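Local coordinates for protein Cow rumen GH26 endo-mannanase (Metagenome, PDB 6UEH) that probably hydrolyses internal beta-1,4-mannosidic bonds of mannans such as galactomannan, as an endo-acting family 26 glycoside hydrolase, at residues 172-177 and 447-452; 384-389 and 425-430. One frame throughout, in Å; residues are numbered along the deposited sequence.

Contact 1: 172-177 and 447-452; sequences GQQEIY and YFCPWY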
loop_
_atom_site.group_PDB
_atom_site.type_symbol
_atom_site.label_atom_id
_atom_site.label_comp_id
_atom_site.label_asym_id
_atom_site.label_seq_id
_atom_site.Cartn_x
_atom_site.Cartn_y
_atom_site.Cartn_z
ATOM N N GLY A 172 0.312 14.806 -2.300
ATOM C CA GLY A 172 -1.133 14.749 -2.191
ATOM C C GLY A 172 -1.626 15.162 -0.820
ATOM O O GLY A 172 -0.862 15.176 0.144
ATOM N N GLN A 173 -2.910 15.499 -0.736
ATOM C CA GLN A 173 -3.512 15.919 0.524
ATOM C C GLN A 173 -5.024 15.743 0.494
ATOM O O GLN A 173 -5.685 16.171 -0.451
ATOM C CB GLN A 173 -3.169 17.379 0.831
ATOM C CG GLN A 173 -3.806 17.905 2.110
ATOM C CD GLN A 173 -3.327 17.158 3.343
ATOM O OE1 GLN A 173 -2.128 16.945 3.525
ATOM N NE2 GLN A 173 -4.264 16.750 4.191
ATOM N N GLN A 174 -5.568 15.114 1.531
ATOM C CA GLN A 174 -7.011 14.963 1.663
ATOM C C GLN A 174 -7.621 16.236 2.241
ATOM O O GLN A 174 -7.103 16.782 3.219
ATOM C CB GLN A 174 -7.356 13.766 2.555
ATOM C CG GLN A 174 -8.844 13.456 2.639
ATOM C CD GLN A 174 -9.355 12.713 1.414
ATOM O OE1 GLN A 174 -8.582 12.092 0.684
ATOM N NE2 GLN A 174 -10.661 12.774 1.185
ATOM N N GLU A 175 -8.711 16.707 1.640
ATOM C CA GLU A 175 -9.425 17.869 2.162
ATOM C C GLU A 175 -10.359 17.448 3.291
ATOM O O GLU A 175 -10.665 16.268 3.452
ATOM C CB GLU A 175 -10.222 18.577 1.059
ATOM C CG GLU A 175 -11.500 17.859 0.644
ATOM C CD GLU A 175 -12.376 18.698 -0.273
ATOM O OE1 GLU A 175 -11.940 19.796 -0.681
ATOM O OE2 GLU A 175 -13.504 18.262 -0.587
ATOM N N ILE A 176 -10.813 18.428 4.063
ATOM C CA ILE A 176 -11.654 18.177 5.227
ATOM C C ILE A 176 -13.018 17.612 4.816
ATOM O O ILE A 176 -13.470 17.811 3.685
ATOM C CB ILE A 176 -11.843 19.478 6.052
ATOM C CG1 ILE A 176 -12.411 19.187 7.446
ATOM C CG2 ILE A 176 -12.692 20.487 5.285
ATOM C CD1 ILE A 176 -11.400 18.609 8.420
ATOM N N TYR A 177 -13.651 16.881 5.729
ATOM C CA TYR A 177 -15.010 16.388 5.523
ATOM C C TYR A 177 -15.971 17.549 5.297
ATOM O O TYR A 177 -15.712 18.670 5.740
ATOM C CB TYR A 177 -15.467 15.552 6.722
ATOM C CG TYR A 177 -15.376 16.280 8.048
ATOM C CD1 TYR A 177 -16.405 17.110 8.484
ATOM C CD2 TYR A 177 -14.261 16.137 8.865
ATOM C CE1 TYR A 177 -16.323 17.777 9.695
ATOM C CE2 TYR A 177 -14.170 16.797 10.075
ATOM C CZ TYR A 177 -15.202 17.616 10.486
ATOM O OH TYR A 177 -15.110 18.275 11.692
ATOM N N TYR A 447 2.345 8.001 -5.087
ATOM C CA TYR A 447 2.052 9.272 -4.433
ATOM C C TYR A 447 1.852 9.091 -2.930
ATOM O O TYR A 447 1.765 7.963 -2.440
ATOM C CB TYR A 447 0.825 9.945 -5.073
ATOM C CG TYR A 447 -0.540 9.323 -4.801
ATOM C CD1 TYR A 447 -1.287 9.689 -3.685
ATOM C CD2 TYR A 447 -1.104 8.418 -5.692
ATOM C CE1 TYR A 447 -2.542 9.144 -3.446
ATOM C CE2 TYR A 447 -2.362 7.870 -5.463
ATOM C CZ TYR A 447 -3.075 8.235 -4.338
ATOM O OH TYR A 447 -4.325 7.693 -4.108
ATOM N N PHE A 448 1.815 10.204 -2.202
ATOM C CA PHE A 448 1.479 10.176 -0.781
ATOM C C PHE A 448 0.298 11.099 -0.521
ATOM O O PHE A 448 -0.006 11.967 -1.338
ATOM C CB PHE A 448 2.679 10.566 0.099
ATOM C CG PHE A 448 3.213 11.962 -0.144
ATOM C CD1 PHE A 448 2.561 13.076 0.365
ATOM C CD2 PHE A 448 4.400 12.150 -0.836
ATOM C CE1 PHE A 448 3.061 14.352 0.155
ATOM C CE2 PHE A 448 4.910 13.419 -1.044
ATOM C CZ PHE A 448 4.241 14.522 -0.546
ATOM N N CYS A 449 -0.359 10.914 0.619
ATOM C CA CYS A 449 -1.550 11.690 0.931
ATOM C C CYS A 449 -1.907 11.608 2.410
ATOM O O CYS A 449 -2.576 10.669 2.838
ATOM C CB CYS A 449 -2.731 11.209 0.083
ATOM S SG CYS A 449 -4.227 12.212 0.235
ATOM N N PRO A 450 -1.455 12.594 3.198
ATOM C CA PRO A 450 -1.880 12.669 4.597
ATOM C C PRO A 450 -3.387 12.885 4.695
ATOM O O PRO A 450 -3.975 13.503 3.805
ATOM C CB PRO A 450 -1.118 13.885 5.138
ATOM C CG PRO A 450 0.027 14.079 4.189
ATOM C CD PRO A 450 -0.491 13.650 2.852
ATOM N N TRP A 451 -4.004 12.375 5.755
ATOM C CA TRP A 451 -5.416 12.634 6.000
ATOM C C TRP A 451 -5.562 14.094 6.425
ATOM O O TRP A 451 -4.557 14.788 6.612
ATOM C CB TRP A 451 -5.961 11.675 7.063
ATOM C CG TRP A 451 -7.447 11.451 6.998
ATOM C CD1 TRP A 451 -8.355 11.693 7.988
ATOM C CD2 TRP A 451 -8.194 10.938 5.886
ATOM N NE1 TRP A 451 -9.619 11.361 7.562
ATOM C CE2 TRP A 451 -9.547 10.898 6.275
ATOM C CE3 TRP A 451 -7.850 10.511 4.599
ATOM C CZ2 TRP A 451 -10.557 10.450 5.424
ATOM C CZ3 TRP A 451 -8.857 10.068 3.755
ATOM C CH2 TRP A 451 -10.192 10.039 4.172
ATOM N N TYR A 452 -6.793 14.571 6.566
ATOM C CA TYR A 452 -7.008 15.963 6.952
ATOM C C TYR A 452 -6.757 16.185 8.442
ATOM O O TYR A 452 -6.490 15.242 9.186
ATOM C CB TYR A 452 -8.425 16.419 6.585
ATOM C CG TYR A 452 -9.537 15.511 7.067
ATOM C CD1 TYR A 452 -9.902 15.473 8.409
ATOM C CD2 TYR A 452 -10.238 14.709 6.177
ATOM C CE1 TYR A 452 -10.922 14.651 8.849
ATOM C CE2 TYR A 452 -11.260 13.887 6.607
ATOM C CZ TYR A 452 -11.596 13.861 7.944
ATOM O OH TYR A 452 -12.610 13.044 8.378
#
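Gln173 NE2 donates to Trp451 O at 3.1 Å and to Gln174 O at 3.0 Å. Both acceptors lie close to the Gln173 amide plane. NE2 meets the Trp451 carbonyl from above the carbonyl plane. The chain of Gln173 bends at its second torsion, which swings CD back toward the other segment. The backbone hydrogen bond from Gln174 N to Pro450 O is 3.2 Å long.

Gln174 makes the CH-pi contact. Its CG sits over one face of Trp451, 3.8 Å from the centroid of the six-membered ring. The two side chains run side by side in the same direction, with amide and ring planes 20° apart. Gln174 NE2 is held by Phe205 O. An acetate lies near Trp451.

Tyr452 supplies the aromatic part. With CG between the backbone N and the carbonyl carbon (chi1 51°), its ring lies against Ile176 and Tyr177. Ile176 CD1 touches Tyr452 CD1 at 3.5 Å, the two side chains crossing at about a right angle. Tyr177 turns an edge toward the face of Tyr452 in an offset edge-to-face pair. The centroids of Tyr177 and Tyr452 are 5.5 Å apart and the planes are at 69°. Tyr177 N lies over a face of Tyr452 and has no hydrogen-bond partner in the model.

The contact joins the C-terminal end of barrel strand 169-174 to the loop before helix 454-457. The Gln173 amide bridges a carbonyl of its own segment and one of the loop. It probably helps hold the loop backbone against the strand, while CH-pi and aromatic packing cover the rest.

Contact 2: 384-389 and 425-430; sequences GYDKYN and SLAEND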
loop_
_atom_site.group_PDB
_atom_site.type_symbol
_atom_site.label_atom_id
_atom_site.label_comp_id
_atom_site.label_asym_id
_atom_site.label_seq_id
_atom_site.Cartn_x
_atom_site.Cartn_y
_atom_site.Cartn_z
ATOM N N GLY A 384 -3.639 0.897 -3.631
ATOM C CA GLY A 384 -3.373 1.883 -2.602
ATOM C C GLY A 384 -2.993 1.232 -1.288
ATOM O O GLY A 384 -3.495 0.162 -0.952
ATOM N N TYR A 385 -2.090 1.867 -0.550
ATOM C CA TYR A 385 -1.778 1.416 0.800
ATOM C C TYR A 385 -1.982 2.567 1.775
ATOM O O TYR A 385 -1.460 3.663 1.572
ATOM C CB TYR A 385 -0.346 0.875 0.901
ATOM C CG TYR A 385 -0.060 0.274 2.260
ATOM C CD1 TYR A 385 -0.586 -0.963 2.613
ATOM C CD2 TYR A 385 0.710 0.950 3.198
ATOM C CE1 TYR A 385 -0.346 -1.517 3.856
ATOM C CE2 TYR A 385 0.956 0.404 4.450
ATOM C CZ TYR A 385 0.421 -0.831 4.770
ATOM O OH TYR A 385 0.654 -1.385 6.008
ATOM N N ASP A 386 -2.760 2.319 2.822
ATOM C CA ASP A 386 -3.010 3.334 3.833
ATOM C C ASP A 386 -2.090 3.107 5.025
ATOM O O ASP A 386 -2.295 2.186 5.819
ATOM C CB ASP A 386 -4.480 3.323 4.249
ATOM C CG ASP A 386 -5.392 3.827 3.146
ATOM O OD1 ASP A 386 -4.925 3.966 1.994
ATOM O OD2 ASP A 386 -6.575 4.092 3.424
ATOM N N LYS A 387 -1.070 3.952 5.132
ATOM C CA LYS A 387 0.016 3.746 6.082
ATOM C C LYS A 387 -0.101 4.629 7.316
ATOM O O LYS A 387 0.279 5.800 7.293
ATOM C CB LYS A 387 1.363 3.999 5.405
ATOM C CG LYS A 387 2.562 3.793 6.321
ATOM C CD LYS A 387 3.773 4.556 5.820
ATOM C CE LYS A 387 3.516 6.054 5.831
ATOM N NZ LYS A 387 3.208 6.554 7.204
ATOM N N TYR A 388 -0.616 4.060 8.398
ATOM C CA TYR A 388 -0.669 4.765 9.669
ATOM C C TYR A 388 0.243 4.063 10.665
ATOM O O TYR A 388 -0.153 3.091 11.302
ATOM C CB TYR A 388 -2.104 4.835 10.189
ATOM C CG TYR A 388 -2.998 5.734 9.361
ATOM C CD1 TYR A 388 -3.079 7.094 9.629
ATOM C CD2 TYR A 388 -3.754 5.225 8.312
ATOM C CE1 TYR A 388 -3.892 7.925 8.881
ATOM C CE2 TYR A 388 -4.573 6.052 7.555
ATOM C CZ TYR A 388 -4.635 7.402 7.844
ATOM O OH TYR A 388 -5.445 8.235 7.102
ATOM N N ASN A 389 1.474 4.553 10.782
ATOM C CA ASN A 389 2.474 3.874 11.592
ATOM C C ASN A 389 3.119 4.752 12.659
ATOM O O ASN A 389 4.256 4.508 13.056
ATOM C CB ASN A 389 3.566 3.282 10.689
ATOM C CG ASN A 389 4.209 4.319 9.779
ATOM O OD1 ASN A 389 3.873 5.503 9.821
ATOM N ND2 ASN A 389 5.148 3.873 8.954
ATOM N N SER A 425 0.643 3.007 -4.469
ATOM C CA SER A 425 0.742 4.318 -3.839
ATOM C C SER A 425 0.447 4.295 -2.341
ATOM O O SER A 425 -0.059 3.309 -1.807
ATOM C CB SER A 425 -0.216 5.288 -4.520
ATOM O OG SER A 425 -1.558 4.907 -4.272
ATOM N N LEU A 426 0.774 5.397 -1.674
ATOM C CA LEU A 426 0.327 5.630 -0.309
ATOM C C LEU A 426 -0.956 6.450 -0.368
ATOM O O LEU A 426 -0.920 7.681 -0.338
ATOM C CB LEU A 426 1.400 6.352 0.510
ATOM C CG LEU A 426 2.666 5.553 0.825
ATOM C CD1 LEU A 426 3.716 6.438 1.483
ATOM C CD2 LEU A 426 2.335 4.356 1.708
ATOM N N ALA A 427 -2.087 5.758 -0.478
ATOM C CA ALA A 427 -3.385 6.408 -0.654
ATOM C C ALA A 427 -3.768 7.247 0.560
ATOM O O ALA A 427 -4.452 8.262 0.430
ATOM C CB ALA A 427 -4.459 5.367 -0.938
ATOM N N GLU A 428 -3.342 6.796 1.737
ATOM C CA GLU A 428 -3.504 7.546 2.981
ATOM C C GLU A 428 -2.290 7.334 3.870
ATOM O O GLU A 428 -1.644 6.287 3.808
ATOM C CB GLU A 428 -4.759 7.120 3.751
ATOM C CG GLU A 428 -6.083 7.351 3.055
ATOM C CD GLU A 428 -7.263 7.015 3.950
ATOM O OE1 GLU A 428 -7.070 6.946 5.182
ATOM O OE2 GLU A 428 -8.377 6.815 3.427
ATOM N N ASN A 429 -1.987 8.321 4.708
ATOM C CA ASN A 429 -0.957 8.148 5.723
ATOM C C ASN A 429 -1.077 9.164 6.849
ATOM O O ASN A 429 -1.774 10.174 6.720
ATOM C CB ASN A 429 0.447 8.229 5.103
ATOM C CG ASN A 429 0.621 9.425 4.175
ATOM O OD1 ASN A 429 0.591 9.288 2.949
ATOM N ND2 ASN A 429 0.810 10.603 4.757
ATOM N N ASP A 430 -0.427 8.882 7.974
ATOM C CA ASP A 430 -0.174 9.935 8.940
ATOM C C ASP A 430 1.120 10.599 8.500
ATOM O O ASP A 430 1.090 11.569 7.747
ATOM C CB ASP A 430 -0.109 9.410 10.390
ATOM C CG ASP A 430 0.523 8.033 10.507
ATOM O OD1 ASP A 430 1.311 7.645 9.622
ATOM O OD2 ASP A 430 0.230 7.338 11.507
#
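Tyr388 OH donates to Glu428 OE1 at 2.8 Å. It meets the carboxylate on its anti side, 22° out of the plane, and the Tyr388 ring stands at 87° to that plane. Asp386 OD2 lies 3.3 Å from Glu428 OE2. Arg309 forms salt bridges with both side chains and so joins them. Asp386 OD1 accepts a hydrogen bond from Asn362 ND2.

Lys387 NZ makes a salt bridge to Asp430 OD1 at 3.3 Å and donates a hydrogen bond to Asn389 OD1 at 2.9 Å. The lysine bends at its last two torsions, and the final one (chi4 60°) places NZ there. Ser431 O is a further partner of NZ, and Thr390 holds Asp430 OD2.

The backbones pair as parallel strands. Tyr385 N donates to Ser425 O at 2.8 Å and Lys387 N to Glu428 O at 2.7 Å. A beta bulge shifts the register by one residue between Gly384 and Asp386.

Packing surrounds these bonds. Leu426 CD2 meets Lys387 CB at 3.8 Å and lies at the edge of the Tyr385 ring. Asn429 CA sits over one face of Tyr388, toward its rim. A phenylalanine in place of Tyr388 would probably leave Glu428 OE1 without this donor and its carboxylate freer to turn.

Tyr388 and Arg309 thus orient Glu428 near the C-terminal end of strand 423-429, beside a bound acetate. That location is consistent with the nucleophile position of family 26 enzymes.

Both contacts lie within the glycoside hydrolase family 26 range, in its barrel. Strand 169-174 opens the barrel and leads into 172-177. The chain passes through the next strands to 384-389, and helix 408-417 then carries it to 425-430. Contact 2 closes this beta-alpha-beta unit. Segment 447-452 follows, and contact 1 closes a much longer loop that holds all of contact 2. The two touch directly: Leu426 N probably hydrogen-bonds to Tyr447 O, and Cys449 N to Asn429 OD1. Phe448 also forms a backbone hydrogen bond with Ile170. Segment 447-452 therefore bridges strands 423-429 and 169-174, linking the late part of the barrel to its first strand.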